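Side-chain contacts in mannitol dehydrogenase (Pseudomonas fluorescens, PDB 1LJ8), which binds NAD and probably catalyses the NAD-dependent oxidation of mannitol to fructose: residues G348-L351 with T352-K355; T357-D360 with R361-Q365. All coordinates share one frame; numbering follows the deposited sequence.

Contact 1. Residues G348-L351 with T352-K355; sequences GIDL and TDYK
D350 caps the start of helix 351-362 and meets D353 one turn on. Its OD1 accepts a hydrogen bond from D353 N at 2.9 Å, with an N-H...O angle of 158°. The oxygen uses its anti lone pair, on the side away from OD2. CG stands trans to the backbone N of D350 (chi1 178°), next to the carbonyl carbon, which brings the carboxylate over the opening turn. The other oxygen works through a water. Water 1 donates to D350 OD2 at 3.2 Å and accepts from T352 N at 3.1 Å. One carboxylate thus serves two N-H groups of the first turn, one directly and one by a bridge.

The carboxylate of D353 crosses that of D350, with the planes 46° apart. D350 OD1 lies 3.4 Å from D353 OD2, so two like charges come close. The positive end of the helix probably eases this repulsion.

The backbone bonds of the helix begin here. Y354 N donates to D350 O at 2.9 Å, and K355 N donates to L351 O. On the apolar side, I349 CG2 rests on Y354 CB at 4.0 Å. The ring of Y354 then leads away to helix 289-313, where it touches M294, K295 and L298. L351 also reaches M294. The chain of K355 bends at its third torsion, which brings CE back to 3.4 Å from L351 O. Its NZ forms a salt bridge with D336 and a hydrogen bond with the T340 hydroxyl, both beyond this turn.

D350 as N-cap and the I349-Y354 contact, from the residue before the cap to the fourth helical residue, make an N-capped helix start with a hydrophobic staple.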
loop_
_atom_site.group_PDB
_atom_site.type_symbol
_atom_site.label_atom_id
_atom_site.label_comp_id
_atom_site.label_asym_id
_atom_site.label_seq_id
_atom_site.Cartn_x
_atom_site.Cartn_y
_atom_site.Cartn_z
ATOM N N GLY A 348 -11.472 8.770 -20.240
ATOM C CA GLY A 348 -11.310 10.031 -19.529
ATOM C C GLY A 348 -9.897 10.358 -19.077
ATOM O O GLY A 348 -9.649 11.348 -18.378
ATOM N N ILE A 349 -8.951 9.509 -19.443
ATOM C CA ILE A 349 -7.593 9.761 -19.042
ATOM C C ILE A 349 -6.710 9.788 -20.258
ATOM O O ILE A 349 -6.798 8.917 -21.126
ATOM C CB ILE A 349 -7.023 8.628 -18.128
ATOM C CG1 ILE A 349 -7.774 8.593 -16.823
ATOM C CG2 ILE A 349 -5.511 8.857 -17.897
ATOM C CD1 ILE A 349 -7.529 9.812 -15.958
ATOM N N ASP A 350 -5.857 10.792 -20.328
ATOM C CA ASP A 350 -4.896 10.839 -21.415
ATOM C C ASP A 350 -3.618 10.237 -20.789
ATOM O O ASP A 350 -3.050 10.828 -19.880
ATOM C CB ASP A 350 -4.605 12.279 -21.864
ATOM C CG ASP A 350 -3.562 12.303 -22.961
ATOM O OD1 ASP A 350 -2.358 12.546 -22.691
ATOM O OD2 ASP A 350 -3.949 11.995 -24.107
ATOM N N LEU A 351 -3.164 9.082 -21.266
ATOM C CA LEU A 351 -1.957 8.473 -20.649
ATOM C C LEU A 351 -0.674 9.301 -20.688
ATOM O O LEU A 351 0.130 9.288 -19.753
ATOM C CB LEU A 351 -1.689 7.108 -21.260
ATOM C CG LEU A 351 -2.702 6.018 -20.866
ATOM C CD1 LEU A 351 -2.428 4.759 -21.691
ATOM C CD2 LEU A 351 -2.587 5.718 -19.329
ATOM N N THR A 352 -0.442 10.011 -21.792
ATOM C CA THR A 352 0.746 10.826 -21.867
ATOM C C THR A 352 0.751 11.866 -20.769
ATOM O O THR A 352 1.763 12.043 -20.093
ATOM C CB THR A 352 0.873 11.512 -23.246
ATOM O OG1 THR A 352 1.076 10.501 -24.234
ATOM C CG2 THR A 352 2.044 12.490 -23.259
ATOM N N ASP A 353 -0.370 12.559 -20.570
ATOM C CA ASP A 353 -0.430 13.566 -19.520
ATOM C C ASP A 353 -0.333 12.887 -18.155
ATOM O O ASP A 353 0.294 13.408 -17.248
ATOM C CB ASP A 353 -1.769 14.353 -19.579
ATOM C CG ASP A 353 -1.901 15.240 -20.847
ATOM O OD1 ASP A 353 -0.875 15.606 -21.428
ATOM O OD2 ASP A 353 -3.042 15.546 -21.245
ATOM N N TYR A 354 -0.985 11.743 -17.998
ATOM C CA TYR A 354 -0.914 11.037 -16.697
ATOM C C TYR A 354 0.541 10.685 -16.339
ATOM O O TYR A 354 0.988 10.917 -15.208
ATOM C CB TYR A 354 -1.765 9.772 -16.754
ATOM C CG TYR A 354 -1.711 8.957 -15.464
ATOM C CD1 TYR A 354 -2.409 9.363 -14.326
ATOM C CD2 TYR A 354 -0.951 7.797 -15.401
ATOM C CE1 TYR A 354 -2.349 8.609 -13.130
ATOM C CE2 TYR A 354 -0.868 7.033 -14.209
ATOM C CZ TYR A 354 -1.567 7.445 -13.099
ATOM O OH TYR A 354 -1.486 6.667 -11.958
ATOM N N LYS A 355 1.297 10.139 -17.295
ATOM C CA LYS A 355 2.693 9.796 -17.028
ATOM C C LYS A 355 3.499 11.045 -16.660
ATOM O O LYS A 355 4.366 11.002 -15.789
ATOM C CB LYS A 355 3.326 9.052 -18.227
ATOM C CG LYS A 355 2.761 7.646 -18.419
ATOM C CD LYS A 355 3.384 6.958 -19.649
ATOM C CE LYS A 355 2.758 7.468 -20.981
ATOM N NZ LYS A 355 3.427 6.772 -22.103
HETATM O O HOH W 1 -1.833 9.610 -24.489
#

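Contact 2. Residues T357-D360 with R361-Q365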
loop_
_atom_site.group_PDB
_atom_site.type_symbol
_atom_site.label_atom_id
_atom_site.label_comp_id
_atom_site.label_asym_id
_atom_site.label_seq_id
_atom_site.Cartn_x
_atom_site.Cartn_y
_atom_site.Cartn_z
ATOM N N THR A 357 2.282 13.613 -15.040
ATOM C CA THR A 357 1.955 13.971 -13.661
ATOM C C THR A 357 2.707 13.048 -12.675
ATOM O O THR A 357 3.013 13.477 -11.569
ATOM C CB THR A 357 0.444 13.945 -13.382
ATOM O OG1 THR A 357 -0.069 12.612 -13.524
ATOM C CG2 THR A 357 -0.304 14.900 -14.340
ATOM N N LEU A 358 3.042 11.808 -13.075
ATOM C CA LEU A 358 3.794 10.939 -12.148
ATOM C C LEU A 358 5.187 11.507 -11.985
ATOM O O LEU A 358 5.740 11.555 -10.873
ATOM C CB LEU A 358 3.846 9.481 -12.665
ATOM C CG LEU A 358 2.458 8.835 -12.786
ATOM C CD1 LEU A 358 2.646 7.403 -13.279
ATOM C CD2 LEU A 358 1.696 8.849 -11.460
ATOM N N VAL A 359 5.780 11.960 -13.087
ATOM C CA VAL A 359 7.096 12.550 -12.986
ATOM C C VAL A 359 7.011 13.777 -12.070
ATOM O O VAL A 359 7.854 13.954 -11.195
ATOM C CB VAL A 359 7.649 12.947 -14.381
ATOM C CG1 VAL A 359 8.948 13.750 -14.235
ATOM C CG2 VAL A 359 7.892 11.685 -15.174
ATOM N N ASP A 360 5.981 14.602 -12.263
ATOM C CA ASP A 360 5.815 15.819 -11.444
ATOM C C ASP A 360 5.664 15.477 -9.952
ATOM O O ASP A 360 6.288 16.085 -9.081
ATOM C CB ASP A 360 4.562 16.608 -11.831
ATOM C CG ASP A 360 4.606 17.183 -13.275
ATOM O OD1 ASP A 360 5.714 17.375 -13.818
ATOM O OD2 ASP A 360 3.511 17.430 -13.843
ATOM N N ARG A 361 4.794 14.503 -9.664
ATOM C CA ARG A 361 4.571 14.113 -8.251
ATOM C C ARG A 361 5.809 13.482 -7.606
ATOM O O ARG A 361 6.136 13.763 -6.435
ATOM C CB ARG A 361 3.356 13.178 -8.160
ATOM C CG ARG A 361 2.040 13.927 -8.415
ATOM C CD ARG A 361 0.881 12.930 -8.667
ATOM N NE ARG A 361 0.773 12.009 -7.517
ATOM C CZ ARG A 361 0.166 10.810 -7.575
ATOM N NH1 ARG A 361 -0.392 10.388 -8.717
ATOM N NH2 ARG A 361 0.130 10.029 -6.488
ATOM N N PHE A 362 6.538 12.665 -8.351
ATOM C CA PHE A 362 7.749 12.094 -7.757
ATOM C C PHE A 362 8.848 13.156 -7.582
ATOM O O PHE A 362 9.768 12.960 -6.810
ATOM C CB PHE A 362 8.359 10.988 -8.638
ATOM C CG PHE A 362 7.597 9.686 -8.649
ATOM C CD1 PHE A 362 8.127 8.604 -9.354
ATOM C CD2 PHE A 362 6.376 9.537 -8.013
ATOM C CE1 PHE A 362 7.434 7.383 -9.422
ATOM C CE2 PHE A 362 5.658 8.324 -8.075
ATOM C CZ PHE A 362 6.196 7.248 -8.785
ATOM N N SER A 363 8.754 14.265 -8.331
ATOM C CA SER A 363 9.745 15.352 -8.262
ATOM C C SER A 363 9.483 16.309 -7.108
ATOM O O SER A 363 10.289 17.229 -6.844
ATOM C CB SER A 363 9.774 16.122 -9.606
ATOM O OG SER A 363 10.107 15.231 -10.676
ATOM N N ASN A 364 8.361 16.095 -6.413
ATOM C CA ASN A 364 7.994 16.912 -5.227
ATOM C C ASN A 364 9.164 16.856 -4.218
ATOM O O ASN A 364 9.475 15.828 -3.610
ATOM C CB ASN A 364 6.694 16.317 -4.642
ATOM C CG ASN A 364 6.216 17.008 -3.378
ATOM O OD1 ASN A 364 6.930 17.787 -2.742
ATOM N ND2 ASN A 364 4.981 16.690 -2.992
ATOM N N GLN A 365 9.853 17.970 -4.022
ATOM C CA GLN A 365 11.005 17.930 -3.122
ATOM C C GLN A 365 10.610 18.063 -1.665
ATOM O O GLN A 365 11.269 17.506 -0.791
ATOM C CB GLN A 365 11.994 19.070 -3.445
ATOM C CG GLN A 365 12.254 19.264 -4.944
ATOM C CD GLN A 365 13.335 18.351 -5.497
ATOM O OE1 GLN A 365 14.450 18.307 -4.969
ATOM N NE2 GLN A 365 13.013 17.614 -6.580
HETATM O O HOH W 2 -1.494 11.846 -11.111
#
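S363 turns its hydroxyl back onto V359. OG donates to V359 O at 2.6 Å, arriving above the carbonyl plane, 37° out of it. OG lies beside the backbone N of S363 (chi1 -59°), which lets both groups face V359 O. S363 N reaches V359 O and D360 O only by weak bonds. With an alanine here V359 O would probably lose its short hydroxyl bond and be left to the weak one from S363 N. This lies in the last turn of helix 351-362, where a serine hydroxyl bonds back to the carbonyl four residues earlier beside weakened backbone bonds.

The two bonds just before are firmer: R361 N donates to T357 O at 2.8 Å, and F362 N to L358 O at 2.9 Å. F362 CG lies 3.4 Å from L358 O. The F362 ring stacks with H303, and L358, V359 and F362 all pack on M331. This is the tight side.

R361 runs alongside L358, with NH1 3.8 Å from CD2. Water 2 bridges R361 NH1 and T357 OG1, whose hydroxyl also bonds to Y354 O. R361 NH2 forms salt bridges with E259 and D230. D360 lies on the solvent side, its OD1 bonded to Q356.

In the fold
Contacts 1 and 2 lie in series on helix 351-362, in the C-terminal domain of the family. Contact 1 sets its N-terminal start and contact 2 its C-terminal end, with centres about 15 Å apart. Both lean on helix 289-313, through L351 and Y354 in the first and L358, R361 and F362 in the second. The NAD lies nearer contact 2. The side chain of R361 is about 7 Å from the cofactor, and that of Y354 about 11 Å. R361 is also about 8 Å from the side chain of F37, which binds NAD. At these distances neither side chain touches the cofactor.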